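Local coordinates for cytosolic phospholipase A2 delta (Homo sapiens, PDB 5IZ5), which hydrolyses glycerophospholipids at the sn-2 position in a calcium-dependent manner, preferring linoleic acid there, and docks on membranes through an N-terminal C2 domain, at residues Y50-L55 against G60-T65; L92-Y97 against E136-E141; F82-Q87 against F142-T147; T24-T29 against V118-L123; L613-D618 against S638-K643. The protein carries 3 engineered substitutions. All blocks are in the same frame, centred on the assembly; numbering follows the deposited sequence.

Contact 1 of 5, residues Y50-L55 against G60-T65; sequences YVILQL and GMKFKT. With SO4 (sulfate ion), chain O.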
# COMPACT_ATOMS: atom_id res chain seq x y z
N TYR B 50 9.19 37.72 -4.08
CA TYR B 50 9.26 37.40 -2.65
C TYR B 50 9.74 35.96 -2.49
O TYR B 50 9.57 35.14 -3.40
CB TYR B 50 7.90 37.58 -1.98
CG TYR B 50 6.78 36.74 -2.56
CD1 TYR B 50 6.49 35.48 -2.04
CD2 TYR B 50 6.01 37.21 -3.62
CE1 TYR B 50 5.46 34.71 -2.57
CE2 TYR B 50 4.98 36.45 -4.16
CZ TYR B 50 4.71 35.20 -3.62
OH TYR B 50 3.70 34.44 -4.14
N VAL B 51 10.34 35.66 -1.34
CA VAL B 51 10.84 34.31 -1.07
C VAL B 51 9.93 33.60 -0.07
O VAL B 51 9.50 34.17 0.93
CB VAL B 51 12.28 34.32 -0.51
CG1 VAL B 51 12.79 32.90 -0.32
CG2 VAL B 51 13.20 35.08 -1.45
N ILE B 52 9.65 32.33 -0.36
CA ILE B 52 8.93 31.46 0.55
C ILE B 52 9.93 30.47 1.14
O ILE B 52 10.78 29.94 0.41
CB ILE B 52 7.77 30.75 -0.18
CG1 ILE B 52 6.69 31.81 -0.52
CG2 ILE B 52 7.19 29.61 0.65
CD1 ILE B 52 5.30 31.29 -0.86
N LEU B 53 9.83 30.24 2.45
CA LEU B 53 10.60 29.18 3.11
C LEU B 53 9.65 28.16 3.71
O LEU B 53 8.73 28.51 4.47
CB LEU B 53 11.48 29.74 4.23
CG LEU B 53 12.41 30.90 3.94
CD1 LEU B 53 13.25 31.20 5.17
CD2 LEU B 53 13.30 30.62 2.74
N GLN B 54 9.87 26.90 3.36
CA GLN B 54 9.13 25.79 3.93
C GLN B 54 10.13 24.74 4.36
O GLN B 54 11.13 24.51 3.69
CB GLN B 54 8.19 25.19 2.90
CG GLN B 54 7.12 26.13 2.39
CD GLN B 54 6.52 25.60 1.10
OE1 GLN B 54 7.20 25.55 0.08
NE2 GLN B 54 5.27 25.17 1.15
N LEU B 55 9.85 24.09 5.48
CA LEU B 55 10.67 23.00 5.97
C LEU B 55 9.83 21.74 5.88
O LEU B 55 8.69 21.72 6.34
CB LEU B 55 11.09 23.26 7.42
CG LEU B 55 12.12 22.31 8.03
CD1 LEU B 55 13.47 22.43 7.34
CD2 LEU B 55 12.26 22.57 9.52
N GLY B 60 2.78 23.29 7.02
CA GLY B 60 1.81 24.31 7.41
C GLY B 60 2.43 25.56 8.00
O GLY B 60 1.73 26.55 8.22
N MET B 61 3.74 25.53 8.27
CA MET B 61 4.50 26.70 8.67
C MET B 61 5.26 27.23 7.46
O MET B 61 6.25 26.65 7.04
CB MET B 61 5.49 26.29 9.78
CG MET B 61 4.85 25.59 10.98
SD MET B 61 3.83 26.67 12.01
CE MET B 61 4.94 28.02 12.39
N LYS B 62 4.78 28.33 6.88
CA LYS B 62 5.43 28.99 5.76
C LYS B 62 5.98 30.27 6.30
O LYS B 62 5.32 30.93 7.09
CB LYS B 62 4.41 29.37 4.68
CG LYS B 62 4.13 28.31 3.64
CD LYS B 62 3.53 28.91 2.38
CE LYS B 62 2.87 27.87 1.49
NZ LYS B 62 2.49 28.45 0.17
N PHE B 63 7.18 30.64 5.86
CA PHE B 63 7.66 32.00 6.01
C PHE B 63 7.71 32.67 4.64
O PHE B 63 7.97 32.03 3.62
CB PHE B 63 9.03 32.03 6.67
CG PHE B 63 9.01 31.59 8.11
CD1 PHE B 63 8.28 32.30 9.05
CD2 PHE B 63 9.73 30.48 8.52
CE1 PHE B 63 8.25 31.89 10.38
CE2 PHE B 63 9.71 30.07 9.85
CZ PHE B 63 8.97 30.78 10.78
N LYS B 64 7.48 33.98 4.64
CA LYS B 64 7.38 34.76 3.42
C LYS B 64 8.10 36.08 3.65
O LYS B 64 7.84 36.77 4.64
CB LYS B 64 5.90 35.00 3.09
CG LYS B 64 5.63 35.71 1.77
CD LYS B 64 4.13 35.82 1.50
CE LYS B 64 3.83 36.69 0.29
NZ LYS B 64 2.47 36.45 -0.26
N THR B 65 9.03 36.43 2.76
CA THR B 65 9.68 37.73 2.82
C THR B 65 8.70 38.78 2.33
O THR B 65 7.62 38.45 1.83
CB THR B 65 10.94 37.82 1.94
OG1 THR B 65 10.58 37.67 0.56
CG2 THR B 65 11.98 36.78 2.33
S SO4 O . 4.07 24.68 4.33
O1 SO4 O . 3.35 23.39 4.47
O2 SO4 O . 5.53 24.46 4.53
O3 SO4 O . 3.81 25.23 2.99
O4 SO4 O . 3.58 25.64 5.34
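Lys-64 stretches its side chain across the neighbouring strand onto the ring of Tyr-50, and the path can be followed atom by atom. CB leaves the backbone on the sheet face that also carries Ile-52. With CG anti to the backbone N (chi1 -175°) and the rest of the chain extended, CG comes 3.9 Å from Tyr-50 CD1. CE then settles over the ring face toward its rim, 3.7 Å from Tyr-50 CD1, a CH-pi contact. At the tip, NZ stands 4.4 Å from the centroid of the Tyr-50 ring and 19° off its normal, which is cation-pi geometry. Ile-52 CG1 lies in the ring plane, so the ring is covered on one face by Lys-64, met at its edge by Ile-52 and tied at its hydroxyl to Asp-105 by a hydrogen bond.

Backbone bonds fix the register: Leu-53 N donates a hydrogen bond to Phe-63 O at 2.8 Å, and Phe-63 N donates one to Leu-53 O at 3.0 Å. Further along, Thr-65 N reaches Val-51 O at 2.9 Å, but Val-51 N meets Thr-65 OG1 at 2.8 Å, nearly straight at 177°; the side-chain hydroxyl takes over where a backbone carbonyl would normally serve. Leu-53 and Phe-63 point to the other face, where Phe-63 meets Phe-82 edge-to-face. At the connecting end, Gly-60 N donates to O1 of a sulfate ion, probably from the crystallisation liquor, at 2.6 Å. This is a two-stranded antiparallel beta hairpin, its second strand forming the edge of the four-stranded sheet of the C2 beta sandwich.

Contact 2 of 5, residues L92-Y97 against E136-E141; sequences LELSIY and EELDVE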
# COMPACT_ATOMS: atom_id res chain seq x y z
N LEU B 92 14.91 21.93 3.49
CA LEU B 92 14.41 23.29 3.43
C LEU B 92 14.14 23.64 1.98
O LEU B 92 15.00 23.47 1.12
CB LEU B 92 15.43 24.24 4.03
CG LEU B 92 14.99 25.70 4.14
CD1 LEU B 92 13.91 25.88 5.20
CD2 LEU B 92 16.19 26.57 4.46
N GLU B 93 12.92 24.11 1.71
CA GLU B 93 12.57 24.57 0.38
C GLU B 93 12.63 26.09 0.36
O GLU B 93 11.99 26.75 1.18
CB GLU B 93 11.17 24.10 -0.00
CG GLU B 93 10.80 24.39 -1.45
CD GLU B 93 9.34 24.16 -1.75
OE1 GLU B 93 8.73 25.02 -2.42
OE2 GLU B 93 8.80 23.12 -1.32
N LEU B 94 13.41 26.63 -0.56
CA LEU B 94 13.48 28.07 -0.78
C LEU B 94 12.99 28.35 -2.19
O LEU B 94 13.62 27.95 -3.17
CB LEU B 94 14.90 28.58 -0.58
CG LEU B 94 15.56 28.22 0.76
CD1 LEU B 94 16.32 26.91 0.66
CD2 LEU B 94 16.51 29.31 1.21
N SER B 95 11.85 29.03 -2.29
CA SER B 95 11.22 29.34 -3.57
C SER B 95 11.04 30.84 -3.72
O SER B 95 10.60 31.52 -2.79
CB SER B 95 9.86 28.65 -3.67
OG SER B 95 9.99 27.24 -3.61
N ILE B 96 11.37 31.37 -4.90
CA ILE B 96 11.10 32.77 -5.23
C ILE B 96 9.93 32.81 -6.19
O ILE B 96 9.93 32.12 -7.21
CB ILE B 96 12.31 33.48 -5.88
CG1 ILE B 96 13.56 33.27 -5.03
CG2 ILE B 96 12.01 34.96 -6.05
CD1 ILE B 96 14.83 33.83 -5.63
N TYR B 97 8.92 33.60 -5.84
CA TYR B 97 7.74 33.77 -6.67
C TYR B 97 7.66 35.21 -7.17
O TYR B 97 8.23 36.12 -6.56
CB TYR B 97 6.48 33.43 -5.87
CG TYR B 97 6.25 31.95 -5.67
CD1 TYR B 97 5.51 31.22 -6.60
CD2 TYR B 97 6.76 31.28 -4.56
CE1 TYR B 97 5.29 29.86 -6.42
CE2 TYR B 97 6.54 29.93 -4.38
CZ TYR B 97 5.81 29.22 -5.31
OH TYR B 97 5.59 27.88 -5.13
N GLU B 136 20.54 32.44 -12.55
CA GLU B 136 19.80 32.95 -11.39
C GLU B 136 20.52 32.51 -10.10
O GLU B 136 20.97 31.37 -10.00
CB GLU B 136 18.34 32.44 -11.43
CG GLU B 136 17.84 32.01 -12.81
CD GLU B 136 16.35 32.15 -13.04
OE1 GLU B 136 15.62 32.57 -12.11
OE2 GLU B 136 15.90 31.84 -14.18
N GLU B 137 20.67 33.42 -9.13
CA GLU B 137 21.37 33.10 -7.87
C GLU B 137 20.65 33.64 -6.64
O GLU B 137 20.08 34.73 -6.68
CB GLU B 137 22.80 33.64 -7.88
CG GLU B 137 23.67 33.05 -8.97
CD GLU B 137 25.12 33.50 -8.89
OE1 GLU B 137 25.47 34.33 -8.02
OE2 GLU B 137 25.92 33.02 -9.72
N LEU B 138 20.69 32.87 -5.54
CA LEU B 138 20.10 33.25 -4.26
C LEU B 138 21.15 33.16 -3.15
O LEU B 138 21.72 32.09 -2.91
CB LEU B 138 18.93 32.32 -3.92
CG LEU B 138 17.79 32.77 -2.98
CD1 LEU B 138 17.26 31.58 -2.19
CD2 LEU B 138 18.17 33.89 -2.02
N ASP B 139 21.40 34.27 -2.46
CA ASP B 139 22.34 34.29 -1.33
C ASP B 139 21.60 34.14 -0.00
O ASP B 139 20.68 34.90 0.30
CB ASP B 139 23.14 35.59 -1.29
CG ASP B 139 24.20 35.65 -2.37
OD1 ASP B 139 24.43 34.64 -3.07
OD2 ASP B 139 24.82 36.73 -2.51
N VAL B 140 22.01 33.14 0.78
CA VAL B 140 21.42 32.85 2.08
C VAL B 140 22.53 32.55 3.07
O VAL B 140 23.58 32.03 2.69
CB VAL B 140 20.47 31.63 2.00
CG1 VAL B 140 19.72 31.44 3.31
CG2 VAL B 140 19.49 31.78 0.84
N GLU B 141 22.29 32.86 4.35
CA GLU B 141 23.19 32.41 5.41
C GLU B 141 22.47 31.64 6.51
O GLU B 141 21.34 31.99 6.89
CB GLU B 141 24.07 33.52 5.98
CG GLU B 141 23.56 34.95 5.87
CD GLU B 141 24.61 35.97 6.29
OE1 GLU B 141 25.79 35.60 6.46
OE2 GLU B 141 24.24 37.15 6.47
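Leu-94 and Leu-138 cross at about a right angle, one coming from each strand. The beta carbon of Leu-94 does part of the touching: CB lies 4.1 Å from Leu-138 CD1, and Leu-94 CD2 closes on the same methyl at 4.2 Å. A chi1 of -54° sets the CG of Leu-94 beside its own backbone N, which directs CD2 toward the facing sheet. CD2 extends beyond Leu-138 and reaches Val-140, and these two side chains meet tip to tip, Leu-94 CD2 to Val-140 CG2 being 3.9 Å. Ile-96 behaves differently. It slides past Leu-138 in the opposite direction, so that its terminal CD1 lies 4.1 Å from Leu-138 CG, at the branch point. Leu-138 is thus flanked by two residues of the facing strand, in two distinct orientations.

No hydrogen bond joins the segments, and the strand axes come no closer than 9.9 Å at 129° between their directions, as expected for facing sheets of a beta sandwich. Strand 91-98 belongs to the four-stranded sheet of the C2 domain and strand 137-146 to the sheet opposite, so the four touching residues, all buried, belong to the apolar layer between the sheets. Ile-96 also packs on Val-51 and Ala-35, and Val-140 on Val-30, which continues that layer.

The outward-turned residues are polar and find partners on their own sides. Ser-95 OG donates to Glu-93 OE1 at 2.8 Å, using the anti lone pair of that oxygen. On the other sheet Glu-137 and Asp-139 both form salt bridges with Arg-36, and Asp-139 OD1 is also hydrogen-bonded to Thr-127 OG1.

Contact 3 of 5, residues F82-Q87 against F142-T147; sequences FLIQSQ and FLMEET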
# COMPACT_ATOMS: atom_id res chain seq x y z
N PHE B 82 13.82 28.50 12.85
CA PHE B 82 13.20 27.19 13.00
C PHE B 82 13.80 26.42 14.18
O PHE B 82 14.99 26.52 14.45
CB PHE B 82 13.48 26.34 11.76
CG PHE B 82 12.86 26.86 10.48
CD1 PHE B 82 11.60 26.45 10.08
CD2 PHE B 82 13.56 27.72 9.64
CE1 PHE B 82 11.03 26.89 8.90
CE2 PHE B 82 13.00 28.17 8.44
CZ PHE B 82 11.74 27.75 8.07
N LEU B 83 12.98 25.62 14.86
CA LEU B 83 13.50 24.58 15.75
C LEU B 83 13.75 23.31 14.93
O LEU B 83 12.86 22.83 14.23
CB LEU B 83 12.55 24.32 16.93
CG LEU B 83 13.26 24.07 18.28
CD1 LEU B 83 14.19 25.22 18.66
CD2 LEU B 83 12.26 23.83 19.41
N ILE B 84 14.98 22.79 15.00
CA ILE B 84 15.43 21.67 14.17
C ILE B 84 15.76 20.44 15.03
O ILE B 84 16.56 20.52 15.97
CB ILE B 84 16.68 22.08 13.36
CG1 ILE B 84 16.35 23.21 12.37
CG2 ILE B 84 17.30 20.89 12.64
CD1 ILE B 84 15.25 22.90 11.37
N GLN B 85 15.14 19.31 14.70
CA GLN B 85 15.44 18.02 15.33
C GLN B 85 16.50 17.31 14.50
O GLN B 85 16.26 16.94 13.35
CB GLN B 85 14.17 17.17 15.43
CG GLN B 85 14.33 15.75 15.94
CD GLN B 85 15.16 15.66 17.20
OE1 GLN B 85 16.31 15.22 17.17
NE2 GLN B 85 14.59 16.07 18.32
N SER B 86 17.68 17.13 15.08
CA SER B 86 18.83 16.55 14.37
C SER B 86 18.61 15.10 13.92
O SER B 86 19.24 14.65 12.97
CB SER B 86 20.08 16.62 15.25
OG SER B 86 19.92 15.86 16.44
N GLN B 87 17.73 14.38 14.59
CA GLN B 87 17.47 12.97 14.29
C GLN B 87 16.52 12.71 13.10
O GLN B 87 16.31 11.54 12.71
CB GLN B 87 16.89 12.27 15.51
CG GLN B 87 17.84 12.13 16.68
CD GLN B 87 19.19 11.55 16.29
OE1 GLN B 87 20.10 12.29 15.94
NE2 GLN B 87 19.32 10.23 16.34
N PHE B 142 23.14 30.60 7.00
CA PHE B 142 22.58 29.69 7.99
C PHE B 142 23.41 29.70 9.26
O PHE B 142 24.63 29.60 9.20
CB PHE B 142 22.57 28.26 7.44
CG PHE B 142 21.75 28.09 6.19
CD1 PHE B 142 20.40 27.81 6.28
CD2 PHE B 142 22.34 28.22 4.94
CE1 PHE B 142 19.65 27.65 5.12
CE2 PHE B 142 21.60 28.06 3.78
CZ PHE B 142 20.25 27.78 3.88
N LEU B 143 22.74 29.82 10.40
CA LEU B 143 23.41 29.64 11.69
C LEU B 143 22.61 28.71 12.57
O LEU B 143 21.44 28.96 12.87
CB LEU B 143 23.62 30.97 12.41
CG LEU B 143 24.41 30.84 13.72
CD1 LEU B 143 25.90 30.62 13.47
CD2 LEU B 143 24.20 32.05 14.62
N MET B 144 23.27 27.63 12.99
CA MET B 144 22.68 26.66 13.88
C MET B 144 23.25 26.86 15.27
O MET B 144 24.47 26.88 15.45
CB MET B 144 23.00 25.26 13.38
CG MET B 144 22.24 24.16 14.10
SD MET B 144 20.57 23.96 13.47
CE MET B 144 20.86 23.09 11.92
N GLU B 145 22.36 27.00 16.25
CA GLU B 145 22.74 27.26 17.62
C GLU B 145 22.03 26.34 18.59
O GLU B 145 20.90 25.93 18.34
CB GLU B 145 22.39 28.68 17.99
CG GLU B 145 23.32 29.73 17.42
CD GLU B 145 23.04 31.12 17.97
OE1 GLU B 145 21.88 31.41 18.31
OE2 GLU B 145 24.00 31.91 18.07
N GLU B 146 22.70 26.09 19.71
CA GLU B 146 22.18 25.26 20.78
C GLU B 146 21.05 26.00 21.50
O GLU B 146 21.01 27.23 21.49
CB GLU B 146 23.31 24.94 21.76
CG GLU B 146 22.99 23.94 22.85
CD GLU B 146 24.23 23.44 23.58
OE1 GLU B 146 24.07 22.75 24.61
OE2 GLU B 146 25.37 23.73 23.14
N THR B 147 20.13 25.25 22.07
CA THR B 147 19.05 25.80 22.88
C THR B 147 19.10 25.13 24.24
O THR B 147 19.76 24.10 24.41
CB THR B 147 17.67 25.54 22.24
OG1 THR B 147 17.36 24.14 22.31
CG2 THR B 147 17.63 25.99 20.77
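Ile-84 and Met-144 meet across strand 21-36, the strand that lies between their own two in an antiparallel sheet of the C2 beta sandwich. Being next-but-one neighbours, the strands share no hydrogen bond, and the CA atoms of this pair are 8.8 Å apart. The gap is bridged on the inner side by Met-144. Its CG is anti to the backbone N (chi1 -170°), but chi2 and chi3, 81° and 76°, bend the chain twice and swing the thioether methyl across, until CE stands 4.2 Å from Ile-84 CG2. Both residues are buried; Ile-84 also packs on Leu-55 and Ile-115, and Met-144 on Trp-26 and Val-118, so this half is closed in by apolar side chains from several parts of the domain.

The other half is looser. Leu-83 and Thr-147 are both partly exposed, their CA atoms are 9.1 Å apart, and a single methyl-to-methyl approach joins them as the side chains pass at a slant. Leu-83 also touches Pro-250, and the hydroxyl of Thr-147 is hydrogen-bonded to Cys-25 O on the middle strand. The methyl of Thr-147 faces the leucine, CG2 lying 4.1 Å from Leu-83 CD1.

Contact 4 of 5, residues T24-T29 against V118-L123; sequences TCWQLT and VLPGKL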
# COMPACT_ATOMS: atom_id res chain seq x y z
N THR B 24 17.65 16.17 21.68
CA THR B 24 17.54 17.63 21.81
C THR B 24 17.54 18.39 20.47
O THR B 24 18.25 18.01 19.53
CB THR B 24 18.66 18.15 22.73
OG1 THR B 24 18.31 19.43 23.27
CG2 THR B 24 19.99 18.26 22.01
N CYS B 25 16.74 19.46 20.39
CA CYS B 25 16.62 20.28 19.18
C CYS B 25 17.61 21.45 19.14
O CYS B 25 18.06 21.92 20.17
CB CYS B 25 15.18 20.82 19.04
SG CYS B 25 13.92 19.53 18.86
N TRP B 26 17.94 21.90 17.93
CA TRP B 26 18.76 23.09 17.73
C TRP B 26 17.89 24.21 17.17
O TRP B 26 16.80 23.95 16.65
CB TRP B 26 19.88 22.80 16.74
CG TRP B 26 20.83 21.70 17.18
CD1 TRP B 26 21.11 21.33 18.47
CD2 TRP B 26 21.62 20.85 16.34
NE1 TRP B 26 22.01 20.29 18.48
CE2 TRP B 26 22.35 19.98 17.18
CE3 TRP B 26 21.78 20.73 14.95
CZ2 TRP B 26 23.22 19.00 16.69
CZ3 TRP B 26 22.66 19.76 14.45
CH2 TRP B 26 23.36 18.91 15.32
N GLN B 27 18.36 25.45 17.27
CA GLN B 27 17.71 26.57 16.60
C GLN B 27 18.45 26.93 15.32
O GLN B 27 19.65 27.17 15.35
CB GLN B 27 17.63 27.79 17.51
CG GLN B 27 17.08 29.01 16.78
CD GLN B 27 17.29 30.30 17.53
OE1 GLN B 27 17.99 31.20 17.06
NE2 GLN B 27 16.68 30.41 18.71
N LEU B 28 17.73 26.98 14.19
CA LEU B 28 18.30 27.42 12.91
C LEU B 28 17.82 28.83 12.55
O LEU B 28 16.62 29.08 12.48
CB LEU B 28 17.94 26.45 11.78
CG LEU B 28 18.53 26.78 10.39
CD1 LEU B 28 20.05 26.70 10.40
CD2 LEU B 28 17.96 25.86 9.31
N THR B 29 18.76 29.74 12.30
CA THR B 29 18.42 31.05 11.73
C THR B 29 18.77 31.03 10.24
O THR B 29 19.91 30.76 9.86
CB THR B 29 19.10 32.24 12.45
OG1 THR B 29 20.44 32.40 11.97
CG2 THR B 29 19.13 32.04 13.95
N VAL B 118 24.71 22.13 7.61
CA VAL B 118 24.98 23.23 8.53
C VAL B 118 25.35 22.69 9.92
O VAL B 118 24.55 22.03 10.59
CB VAL B 118 23.86 24.32 8.55
CG1 VAL B 118 22.47 23.72 8.68
CG2 VAL B 118 24.11 25.35 9.65
N LEU B 119 26.59 22.94 10.32
CA LEU B 119 27.12 22.45 11.59
C LEU B 119 26.97 23.52 12.68
O LEU B 119 27.15 24.70 12.41
CB LEU B 119 28.59 22.05 11.43
CG LEU B 119 28.83 20.92 10.42
CD1 LEU B 119 30.32 20.78 10.12
CD2 LEU B 119 28.25 19.61 10.92
N PRO B 120 26.62 23.09 13.91
CA PRO B 120 26.36 24.06 14.98
C PRO B 120 27.56 24.96 15.27
O PRO B 120 28.69 24.50 15.29
CB PRO B 120 26.02 23.18 16.19
CG PRO B 120 26.46 21.80 15.84
CD PRO B 120 26.43 21.70 14.35
N GLY B 121 27.29 26.26 15.46
CA GLY B 121 28.33 27.24 15.74
C GLY B 121 28.93 27.92 14.52
O GLY B 121 29.24 29.11 14.57
N LYS B 122 29.08 27.18 13.42
CA LYS B 122 29.72 27.70 12.21
C LYS B 122 28.72 28.30 11.23
O LYS B 122 27.96 27.57 10.61
CB LYS B 122 30.45 26.57 11.47
CG LYS B 122 31.69 26.01 12.14
CD LYS B 122 32.32 24.94 11.24
CE LYS B 122 33.17 23.94 12.01
NZ LYS B 122 34.10 23.23 11.09
N LEU B 123 28.76 29.63 11.07
CA LEU B 123 27.94 30.29 10.06
C LEU B 123 28.28 29.75 8.68
O LEU B 123 29.45 29.71 8.30
CB LEU B 123 28.16 31.81 10.07
CG LEU B 123 27.30 32.60 9.08
CD1 LEU B 123 26.01 33.08 9.73
CD2 LEU B 123 28.05 33.78 8.49
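Trp-26 reaches Pro-120 with its CG turned from the carbonyl carbon (chi1 -60°), a torsion that stands the indole off the strand toward the turn at 119-122. Two residues on, Leu-28 has CG opposite the backbone N (chi1 -178°), which brings its CD1 methyl to Val-118. The proline lies over one indole face, CG 4.2 Å above the Trp-26 ring plane and displaced toward the rim, while Pro-120 CD is 4.2 Å from Trp-26 CZ3 on the six-membered ring. Deeper in, Leu-28 CD1 meets Val-118 CG1, also at 4.2 Å, and both of these residues are buried.

The turn is type II, from Leu-119 to Lys-122. Gly-121 holds its third position with a positive phi of 92°, as such turns favour, and the closing bond from Lys-122 N to Leu-119 O is weak at 3.3 Å. A backbone hydrogen bond between Gly-121 and Met-144 ties the turn to strand 137-146, next to strand 21-36 in the C2 sandwich, and Met-144 also packs on both Trp-26 and Val-118.

No hydrogen bond crosses between the two segments. Aliphatic-on-aromatic and methyl-on-methyl packing therefore joins them directly, while the turn's hydrogen bond to the sheet goes through Gly-121 to Met-144.

Contact 5 of 5, residues L613-D618 against S638-K643; sequences LQLHQD and SQLTPK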
# COMPACT_ATOMS: atom_id res chain seq x y z
N LEU B 613 4.25 11.40 9.69
CA LEU B 613 5.50 10.82 10.17
C LEU B 613 6.65 11.35 9.34
O LEU B 613 6.47 11.71 8.17
CB LEU B 613 5.46 9.29 10.10
CG LEU B 613 4.42 8.64 11.01
CD1 LEU B 613 4.24 7.17 10.65
CD2 LEU B 613 4.80 8.81 12.47
N GLN B 614 7.84 11.40 9.94
CA GLN B 614 9.00 11.97 9.28
C GLN B 614 10.13 10.96 9.13
O GLN B 614 10.19 9.96 9.84
CB GLN B 614 9.46 13.20 10.06
CG GLN B 614 8.32 14.17 10.37
CD GLN B 614 8.77 15.46 11.01
OE1 GLN B 614 9.90 15.57 11.49
NE2 GLN B 614 7.89 16.47 11.01
N LEU B 615 11.03 11.22 8.18
CA LEU B 615 12.13 10.31 7.91
C LEU B 615 13.28 10.55 8.87
O LEU B 615 13.66 11.68 9.12
CB LEU B 615 12.62 10.44 6.46
CG LEU B 615 11.75 9.88 5.33
CD1 LEU B 615 11.36 8.44 5.60
CD2 LEU B 615 10.51 10.74 5.09
N HIS B 616 13.88 9.46 9.35
CA HIS B 616 15.03 9.53 10.25
C HIS B 616 16.23 10.09 9.49
O HIS B 616 16.33 9.91 8.27
CB HIS B 616 15.35 8.13 10.80
CG HIS B 616 16.24 8.14 12.00
ND1 HIS B 616 17.60 8.29 11.92
CD2 HIS B 616 15.95 7.99 13.31
CE1 HIS B 616 18.12 8.26 13.13
NE2 HIS B 616 17.14 8.07 13.99
N GLN B 617 17.13 10.77 10.19
CA GLN B 617 18.31 11.38 9.56
C GLN B 617 19.14 10.38 8.76
O GLN B 617 19.68 10.72 7.70
CB GLN B 617 19.18 12.07 10.62
CG GLN B 617 20.47 12.69 10.12
CD GLN B 617 20.29 13.73 9.02
OE1 GLN B 617 21.01 13.70 8.03
NE2 GLN B 617 19.34 14.65 9.19
N ASP B 618 19.25 9.15 9.22
CA ASP B 618 20.01 8.17 8.46
C ASP B 618 19.14 7.02 7.94
O ASP B 618 19.60 5.89 7.80
CB ASP B 618 21.30 7.70 9.20
CG ASP B 618 21.14 7.63 10.69
OD1 ASP B 618 21.63 8.52 11.42
OD2 ASP B 618 20.53 6.65 11.13
N SER B 638 11.93 14.51 1.36
CA SER B 638 10.73 15.34 1.32
C SER B 638 9.69 14.85 0.29
O SER B 638 8.52 15.20 0.40
CB SER B 638 11.09 16.81 1.06
OG SER B 638 11.94 16.94 -0.07
N GLN B 639 10.11 14.04 -0.68
CA GLN B 639 9.20 13.48 -1.69
C GLN B 639 8.75 12.04 -1.40
O GLN B 639 8.17 11.40 -2.27
CB GLN B 639 9.86 13.52 -3.07
CG GLN B 639 10.63 14.79 -3.37
CD GLN B 639 11.15 14.84 -4.80
OE1 GLN B 639 11.87 13.94 -5.25
NE2 GLN B 639 10.79 15.90 -5.53
N LEU B 640 9.01 11.53 -0.19
CA LEU B 640 8.59 10.17 0.15
C LEU B 640 7.14 10.10 0.65
O LEU B 640 6.50 11.13 0.83
CB LEU B 640 9.56 9.55 1.17
CG LEU B 640 10.96 9.24 0.63
CD1 LEU B 640 11.77 8.45 1.64
CD2 LEU B 640 10.91 8.48 -0.69
N THR B 641 6.64 8.89 0.88
CA THR B 641 5.22 8.67 1.18
C THR B 641 4.69 9.24 2.53
O THR B 641 3.51 9.61 2.60
CB THR B 641 4.86 7.17 1.07
OG1 THR B 641 5.11 6.72 -0.27
CG2 THR B 641 3.39 6.89 1.40
N PRO B 642 5.54 9.29 3.58
CA PRO B 642 5.02 9.72 4.88
C PRO B 642 4.28 11.06 4.85
O PRO B 642 3.30 11.22 5.57
CB PRO B 642 6.29 9.82 5.74
CG PRO B 642 7.16 8.75 5.18
CD PRO B 642 6.93 8.83 3.69
N LYS B 643 4.72 11.98 4.01
CA LYS B 643 4.09 13.29 3.93
C LYS B 643 2.79 13.35 3.12
O LYS B 643 2.14 14.39 3.11
CB LYS B 643 5.12 14.37 3.55
CG LYS B 643 4.88 15.24 2.34
CD LYS B 643 5.35 14.60 1.05
CE LYS B 643 5.00 15.48 -0.14
NZ LYS B 643 5.32 14.82 -1.43
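Leu-613 and Leu-615, at the short strand 614-615 of the phospholipase part of the chain, pack on Leu-640 and Pro-642 in the loop between helix 631-634 and strand 649-650. The short strand pairs antiparallel with strand 160-172, so the contact sits where the catalytic part joins a ten-stranded antiparallel sheet that also holds strands 21-36, 75-85 and 137-146 of the N-terminal C2 domain.

On the 613-618 side Leu-615 does most of the packing. Its CG points back beside the backbone N (chi1 -73°), and from there the two methyls fork. CD1 goes to Leu-640, with Leu-615 CD1 and Leu-640 CD1 4.0 Å apart, and the branch carbon CG lies equally close to that same methyl. CD2 turns to the proline, 3.9 Å from Pro-642 CG. The leucine crosses both partners at about a right angle. Two residues earlier the contact is made by the backbone: Leu-613 O lies 3.1 Å from Pro-642 CB, whereas the two CB atoms of Leu-613 and Pro-642 are 4.5 Å apart.

No hydrogen bond links the two segments directly. The buried polar side chains bond outside them: Gln-614 to Thr-57 O and Arg-163, Thr-641 OG1 to Glu-483. With all four touching residues buried, the direct contact is apolar packing, supported from next door by a backbone bond between Pro-642 and Gly-612, the residue before Leu-613.

In the fold
Contacts 1 to 4 belong to the N-terminal C2 beta sandwich, and contact 5 lies in the phospholipase part. Contact 1 is a hairpin on the four-stranded sheet; contact 2, about 11 Å away between centres, crosses from that sheet to the facing one. Contacts 3 and 4 have centres only about 4 Å apart: contact 3 spans strands 75-85 and 137-146 of the facing sheet, and contact 4 joins strand 21-36 between them to a loop; their segments alternate along the chain. Contact 1 closes before contacts 2 and 3 open. Contact 5 comes far later in sequence yet touches contact 3 through Gln-87 and Gln-617, about 18 Å between centres, so the membrane-binding and catalytic parts meet directly.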